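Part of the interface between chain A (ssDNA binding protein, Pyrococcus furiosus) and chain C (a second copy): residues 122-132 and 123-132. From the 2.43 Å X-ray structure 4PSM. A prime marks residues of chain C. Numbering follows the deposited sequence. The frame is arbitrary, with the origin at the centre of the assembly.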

ATOM      1  N   LYS A 122       7.346  -0.257   6.140  1.00 42.52           N
ATOM      2  CA  LYS A 122       7.280   0.916   5.291  1.00 44.81           C
ATOM      3  C   LYS A 122       5.839   1.089   4.818  1.00 63.70           C
ATOM      4  O   LYS A 122       5.273   2.180   4.886  1.00 34.43           O
ATOM      5  N   LEU A 123       5.248  -0.007   4.353  1.00 40.28           N
ATOM      6  CA  LEU A 123       3.889   0.022   3.841  1.00 38.26           C
ATOM      7  C   LEU A 123       2.922   0.511   4.901  1.00 54.55           C
ATOM      8  O   LEU A 123       2.040   1.312   4.611  1.00 31.92           O
ATOM      9  N   ARG A 124       3.077   0.021   6.129  1.00 31.05           N
ATOM     10  CA  ARG A 124       2.143   0.386   7.180  1.00 32.31           C
ATOM     11  C   ARG A 124       2.255   1.880   7.426  1.00 49.19           C
ATOM     12  O   ARG A 124       1.254   2.570   7.597  1.00 40.49           O
ATOM     13  N   GLU A 125       3.489   2.367   7.420  1.00 27.38           N
ATOM     14  CA  GLU A 125       3.781   3.757   7.700  1.00 35.46           C
ATOM     15  C   GLU A 125       3.136   4.634   6.628  1.00 67.60           C
ATOM     16  O   GLU A 125       2.394   5.562   6.938  1.00 45.07           O
ATOM     17  N   ILE A 126       3.416   4.322   5.366  1.00 37.33           N
ATOM     18  CA  ILE A 126       2.843   5.047   4.244  1.00 39.69           C
ATOM     19  C   ILE A 126       1.320   5.038   4.273  1.00 54.70           C
ATOM     20  O   ILE A 126       0.676   6.045   3.989  1.00 45.18           O
ATOM     21  N   SER A 127       0.749   3.899   4.632  1.00 23.92           N
ATOM     22  CA  SER A 127      -0.698   3.748   4.656  1.00 33.64           C
ATOM     23  C   SER A 127      -1.291   4.663   5.712  1.00 39.73           C
ATOM     24  O   SER A 127      -2.334   5.283   5.504  1.00 46.15           O
ATOM     25  N   LYS A 128      -0.611   4.751   6.845  1.00 39.67           N
ATOM     26  CA  LYS A 128      -1.063   5.602   7.932  1.00 47.03           C
ATOM     27  C   LYS A 128      -0.990   7.065   7.514  1.00 53.09           C
ATOM     28  O   LYS A 128      -1.910   7.838   7.769  1.00 49.03           O
ATOM     29  N   GLU A 129       0.105   7.433   6.861  1.00 33.34           N
ATOM     30  CA  GLU A 129       0.290   8.793   6.381  1.00 46.69           C
ATOM     31  C   GLU A 129      -0.820   9.167   5.413  1.00 58.85           C
ATOM     32  O   GLU A 129      -1.407  10.245   5.505  1.00 42.88           O
ATOM     33  N   ILE A 130      -1.106   8.263   4.487  1.00 43.36           N
ATOM     34  CA  ILE A 130      -2.153   8.492   3.509  1.00 25.20           C
ATOM     35  C   ILE A 130      -3.501   8.709   4.188  1.00 42.46           C
ATOM     36  O   ILE A 130      -4.233   9.637   3.838  1.00 46.50           O
ATOM     37  N   SER A 131      -3.808   7.873   5.175  1.00 27.82           N
ATOM     38  CA  SER A 131      -5.059   7.984   5.917  1.00 36.70           C
ATOM     39  C   SER A 131      -5.151   9.313   6.648  1.00 49.64           C
ATOM     40  O   SER A 131      -6.228   9.904   6.748  1.00 49.30           O
ATOM     41  N   GLU A 132      -4.013   9.777   7.155  1.00 42.21           N
ATOM     42  CA  GLU A 132      -3.945  11.039   7.890  1.00 44.97           C
ATOM     43  C   GLU A 132      -4.203  12.196   6.938  1.00 48.70           C
ATOM     44  O   GLU A 132      -5.030  13.066   7.197  1.00 39.26           O
TER
ATOM     45  N   LEU C 123      -6.681   0.368   1.427  1.00 27.99           N
ATOM     46  CA  LEU C 123      -5.242   0.317   1.621  1.00 31.15           C
ATOM     47  C   LEU C 123      -4.873   0.041   3.071  1.00 44.70           C
ATOM     48  O   LEU C 123      -3.966  -0.739   3.339  1.00 30.03           O
ATOM     49  N   ARG C 124      -5.555   0.692   4.006  1.00 29.96           N
ATOM     50  CA  ARG C 124      -5.214   0.523   5.412  1.00 48.85           C
ATOM     51  C   ARG C 124      -5.490  -0.917   5.805  1.00 47.91           C
ATOM     52  O   ARG C 124      -4.697  -1.550   6.494  1.00 43.70           O
ATOM     53  N   GLU C 125      -6.624  -1.424   5.334  1.00 27.63           N
ATOM     54  CA  GLU C 125      -7.054  -2.776   5.630  1.00 29.47           C
ATOM     55  C   GLU C 125      -6.016  -3.776   5.122  1.00 59.51           C
ATOM     56  O   GLU C 125      -5.535  -4.617   5.879  1.00 43.86           O
ATOM     57  N   ILE C 126      -5.669  -3.665   3.843  1.00 32.87           N
ATOM     58  CA  ILE C 126      -4.694  -4.541   3.211  1.00 41.21           C
ATOM     59  C   ILE C 126      -3.348  -4.485   3.919  1.00 58.48           C
ATOM     60  O   ILE C 126      -2.692  -5.508   4.114  1.00 28.54           O
ATOM     61  N   SER C 127      -2.948  -3.280   4.309  1.00 27.39           N
ATOM     62  CA  SER C 127      -1.669  -3.070   4.974  1.00 38.03           C
ATOM     63  C   SER C 127      -1.650  -3.800   6.309  1.00 51.71           C
ATOM     64  O   SER C 127      -0.650  -4.413   6.678  1.00 37.31           O
ATOM     65  N   LYS C 128      -2.766  -3.726   7.026  1.00 39.59           N
ATOM     66  CA  LYS C 128      -2.897  -4.392   8.309  1.00 49.42           C
ATOM     67  C   LYS C 128      -2.835  -5.908   8.128  1.00 54.85           C
ATOM     68  O   LYS C 128      -2.154  -6.604   8.875  1.00 48.07           O
ATOM     69  N   GLU C 129      -3.539  -6.409   7.121  1.00 34.40           N
ATOM     70  CA  GLU C 129      -3.542  -7.829   6.822  1.00 36.81           C
ATOM     71  C   GLU C 129      -2.132  -8.314   6.518  1.00 48.43           C
ATOM     72  O   GLU C 129      -1.703  -9.365   7.001  1.00 50.02           O
ATOM     73  N   ILE C 130      -1.414  -7.538   5.717  1.00 25.39           N
ATOM     74  CA  ILE C 130      -0.050  -7.886   5.353  1.00 47.73           C
ATOM     75  C   ILE C 130       0.845  -7.963   6.589  1.00 34.62           C
ATOM     76  O   ILE C 130       1.615  -8.908   6.749  1.00 47.89           O
ATOM     77  N   SER C 131       0.708  -6.984   7.471  1.00 20.72           N
ATOM     78  CA  SER C 131       1.474  -6.936   8.708  1.00 38.92           C
ATOM     79  C   SER C 131       1.169  -8.124   9.601  1.00 40.54           C
ATOM     80  O   SER C 131       2.053  -8.653  10.270  1.00 46.70           O
ATOM     81  N   GLU C 132      -0.095  -8.531   9.612  1.00 39.05           N
ATOM     82  CA  GLU C 132      -0.540  -9.670  10.399  1.00 40.87           C
ATOM     83  C   GLU C 132       0.070 -10.946   9.839  1.00 49.88           C
ATOM     84  O   GLU C 132       0.664 -11.727  10.572  1.00 48.96           O
TER

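Two copies of the same helix pack nearly antiparallel in a close, almost symmetric contact that rests on van der Waals packing, with no hydrogen bond between the stretches. The axes approach to 9.3 Å at 158° between their N-to-C directions, and the register is reciprocal: Arg124 CA lies 5.6 Å from Ser127′ CA, and Ser127 CA lies 5.6 Å from Arg124′ CA. Together the stretches bury 556 Å².

Leu123, Ser127, Ile130 and Ser131 direct their CA-to-CB bonds toward the partner in both chains, the i, i+4, i+7, i+8 spacing of one helical face. Leu123 (chi1 t, chi2 p) meets its own copy, CD1 of Leu123 to CD1 of Leu123′ at 4.0 Å. Its other methyl reaches the isoleucine: Leu123 CD2 is 3.7 Å from Ile130′ CD1, and Ile130 CD1 is 3.6 Å from Leu123′ CD2. Ile130, chi1 m and chi2 t, extends its CD1 into this apolar cluster.

Ser127 lies where the backbones are close, its CA 5.6 Å from Arg124′ CA. With chi1 t, Ser127 OG lies 3.2 Å from Arg124′ CA and 3.4 Å from Leu123′ CG; the equivalent Ser127′ OG is 3.2 Å from Arg124 CA. Its closest neighbours across the interface are carbons and it makes no hydrogen bond across it, so here the hydroxyl acts as a packing group. The two serines also touch, Ser127 CB to Ser127′ OG at 3.8 Å.

The CA-to-CB bond of Arg124 points sideways; with chi1 to chi3 all t, the extended side chain reaches along the partner helix. Arg124 CD is 4.1 Å from Ser131′ OG, and Arg124 NH1 is 4.0 Å from Lys128′ CG, a contact with the aliphatic part of the lysine. Ser131′ CB sits at the guanidinium edge, near its plane. Within one chain, Arg124 NE and Lys128 NZ are 3.1 Å apart, but both are donors and form no hydrogen bond.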

ATOM      1  CB  LYS A 122       8.216   0.760   4.090  1.00 47.92           C
ATOM      2  CG  LYS A 122       9.694   0.986   4.385  1.00 61.09           C
ATOM      3  CD  LYS A 122      10.524   0.969   3.103  1.00 61.16           C
ATOM      4  CE  LYS A 122      11.999   1.234   3.384  1.00 65.38           C
ATOM      5  NZ  LYS A 122      12.828   1.184   2.140  1.00 74.27           N
ATOM      6  CB  LEU A 123       3.461  -1.361   3.340  1.00 36.78           C
ATOM      7  CG  LEU A 123       1.970  -1.537   3.035  1.00 41.04           C
ATOM      8  CD1 LEU A 123       1.501  -0.510   2.010  1.00 43.72           C
ATOM      9  CD2 LEU A 123       1.667  -2.946   2.557  1.00 39.66           C
ATOM     10  CB  ARG A 124       2.415  -0.392   8.470  1.00 49.44           C
ATOM     11  CG  ARG A 124       1.334  -0.216   9.533  1.00 64.95           C
ATOM     12  CD  ARG A 124       1.656  -0.972  10.823  1.00103.00           C
ATOM     13  NE  ARG A 124       0.694  -0.665  11.881  1.00128.10           N
ATOM     14  CZ  ARG A 124      -0.344  -1.432  12.205  1.00108.23           C
ATOM     15  NH1 ARG A 124      -0.559  -2.573  11.562  1.00 94.49           N
ATOM     16  NH2 ARG A 124      -1.167  -1.063  13.177  1.00 78.61           N
ATOM     17  CB  GLU A 125       5.296   3.969   7.735  1.00 43.11           C
ATOM     18  CG  GLU A 125       5.746   5.311   8.293  1.00104.75           C
ATOM     19  CD  GLU A 125       7.258   5.422   8.384  1.00128.58           C
ATOM     20  OE1 GLU A 125       7.943   5.051   7.406  1.00135.93           O
ATOM     21  OE2 GLU A 125       7.761   5.871   9.437  1.00113.23           O
ATOM     22  CB  ILE A 126       3.322   4.459   2.916  1.00 30.65           C
ATOM     23  CG1 ILE A 126       4.649   5.093   2.512  1.00 55.67           C
ATOM     24  CG2 ILE A 126       2.293   4.673   1.821  1.00 45.16           C
ATOM     25  CD1 ILE A 126       5.216   4.507   1.244  1.00 98.29           C
ATOM     26  CB  SER A 127      -1.080   2.293   4.923  1.00 26.85           C
ATOM     27  OG  SER A 127      -2.484   2.106   4.939  1.00 56.62           O
ATOM     28  CB  LYS A 128      -0.243   5.348   9.204  1.00 34.69           C
ATOM     29  CG  LYS A 128      -0.667   4.084   9.958  1.00 61.10           C
ATOM     30  CD  LYS A 128       0.224   3.794  11.159  1.00 58.37           C
ATOM     31  CE  LYS A 128      -0.269   2.569  11.926  1.00 98.72           C
ATOM     32  NZ  LYS A 128       0.604   2.220  13.091  1.00 82.69           N
ATOM     33  CB  GLU A 129       1.648   8.946   5.695  1.00 33.83           C
ATOM     34  CG  GLU A 129       2.785   9.281   6.648  1.00 47.03           C
ATOM     35  CD  GLU A 129       4.134   9.306   5.957  1.00123.02           C
ATOM     36  OE1 GLU A 129       4.592   8.235   5.502  1.00145.95           O
ATOM     37  OE2 GLU A 129       4.735  10.397   5.863  1.00136.27           O
ATOM     38  CB  ILE A 130      -2.214   7.357   2.477  1.00 36.44           C
ATOM     39  CG1 ILE A 130      -1.059   7.510   1.486  1.00 32.12           C
ATOM     40  CG2 ILE A 130      -3.534   7.367   1.729  1.00 29.35           C
ATOM     41  CD1 ILE A 130      -0.847   6.303   0.601  1.00 39.89           C
ATOM     42  CB  SER A 131      -5.201   6.833   6.911  1.00 34.92           C
ATOM     43  OG  SER A 131      -5.477   5.619   6.227  1.00 56.75           O
ATOM     44  CB  GLU A 132      -2.561  11.207   8.517  1.00 56.96           C
ATOM     45  CG  GLU A 132      -2.560  11.806   9.910  1.00116.58           C
ATOM     46  CD  GLU A 132      -2.157  10.795  10.967  1.00133.23           C
ATOM     47  OE1 GLU A 132      -1.988   9.607  10.615  1.00 81.66           O
ATOM     48  OE2 GLU A 132      -2.006  11.185  12.143  1.00156.05           O
TER
ATOM     49  CB  LEU C 123      -4.582   1.623   1.166  1.00 25.09           C
ATOM     50  CG  LEU C 123      -3.112   1.800   1.561  1.00 38.63           C
ATOM     51  CD1 LEU C 123      -2.257   0.636   1.038  1.00 26.62           C
ATOM     52  CD2 LEU C 123      -2.572   3.126   1.059  1.00 39.35           C
ATOM     53  CB  ARG C 124      -6.006   1.477   6.306  1.00 31.16           C
ATOM     54  CG  ARG C 124      -5.524   1.507   7.755  1.00 67.43           C
ATOM     55  CD  ARG C 124      -6.367   2.436   8.629  1.00101.96           C
ATOM     56  NE  ARG C 124      -6.006   2.327  10.042  1.00127.17           N
ATOM     57  CZ  ARG C 124      -5.192   3.166  10.679  1.00106.40           C
ATOM     58  NH1 ARG C 124      -4.653   4.192  10.036  1.00 83.02           N
ATOM     59  NH2 ARG C 124      -4.922   2.978  11.963  1.00 87.86           N
ATOM     60  CB  GLU C 125      -8.415  -3.040   4.989  1.00 28.68           C
ATOM     61  CG  GLU C 125      -9.128  -4.281   5.501  1.00105.72           C
ATOM     62  CD  GLU C 125     -10.521  -4.435   4.917  1.00127.13           C
ATOM     63  OE1 GLU C 125     -10.676  -4.244   3.692  1.00131.14           O
ATOM     64  OE2 GLU C 125     -11.462  -4.738   5.683  1.00111.34           O
ATOM     65  CB  ILE C 126      -4.504  -4.170   1.734  1.00 33.53           C
ATOM     66  CG1 ILE C 126      -5.544  -4.889   0.877  1.00 57.28           C
ATOM     67  CG2 ILE C 126      -3.099  -4.519   1.256  1.00 38.32           C
ATOM     68  CD1 ILE C 126      -5.450  -4.540  -0.587  1.00 94.43           C
ATOM     69  CB  SER C 127      -1.425  -1.575   5.189  1.00 28.72           C
ATOM     70  OG  SER C 127      -0.172  -1.326   5.794  1.00 62.24           O
ATOM     71  CB  LYS C 128      -4.197  -3.966   9.000  1.00 27.81           C
ATOM     72  CG  LYS C 128      -4.105  -2.605   9.676  1.00 60.86           C
ATOM     73  CD  LYS C 128      -5.432  -2.167  10.281  1.00 55.67           C
ATOM     74  CE  LYS C 128      -5.284  -0.829  10.995  1.00 96.12           C
ATOM     75  NZ  LYS C 128      -6.570  -0.330  11.565  1.00 90.64           N
ATOM     76  CB  GLU C 129      -4.454  -8.114   5.634  1.00 34.62           C
ATOM     77  CG  GLU C 129      -5.911  -8.340   6.002  1.00 48.33           C
ATOM     78  CD  GLU C 129      -6.796  -8.531   4.780  1.00123.57           C
ATOM     79  OE1 GLU C 129      -6.958  -7.562   4.007  1.00140.11           O
ATOM     80  OE2 GLU C 129      -7.324  -9.648   4.588  1.00138.67           O
ATOM     81  CB  ILE C 130       0.509  -6.911   4.299  1.00 42.50           C
ATOM     82  CG1 ILE C 130      -0.091  -7.243   2.932  1.00 37.12           C
ATOM     83  CG2 ILE C 130       2.028  -6.977   4.244  1.00 37.72           C
ATOM     84  CD1 ILE C 130       0.200  -6.220   1.872  1.00 39.77           C
ATOM     85  CB  SER C 131       1.188  -5.639   9.465  1.00 23.00           C
ATOM     86  OG  SER C 131       1.795  -4.534   8.813  1.00 56.26           O
ATOM     87  CB  GLU C 132      -2.059  -9.776  10.344  1.00 49.67           C
ATOM     88  CG  GLU C 132      -2.708 -10.170  11.649  1.00114.86           C
ATOM     89  CD  GLU C 132      -3.500  -9.030  12.247  1.00128.71           C
ATOM     90  OE1 GLU C 132      -3.437  -7.914  11.689  1.00 89.05           O
ATOM     91  OE2 GLU C 132      -4.186  -9.248  13.267  1.00151.41           O
TER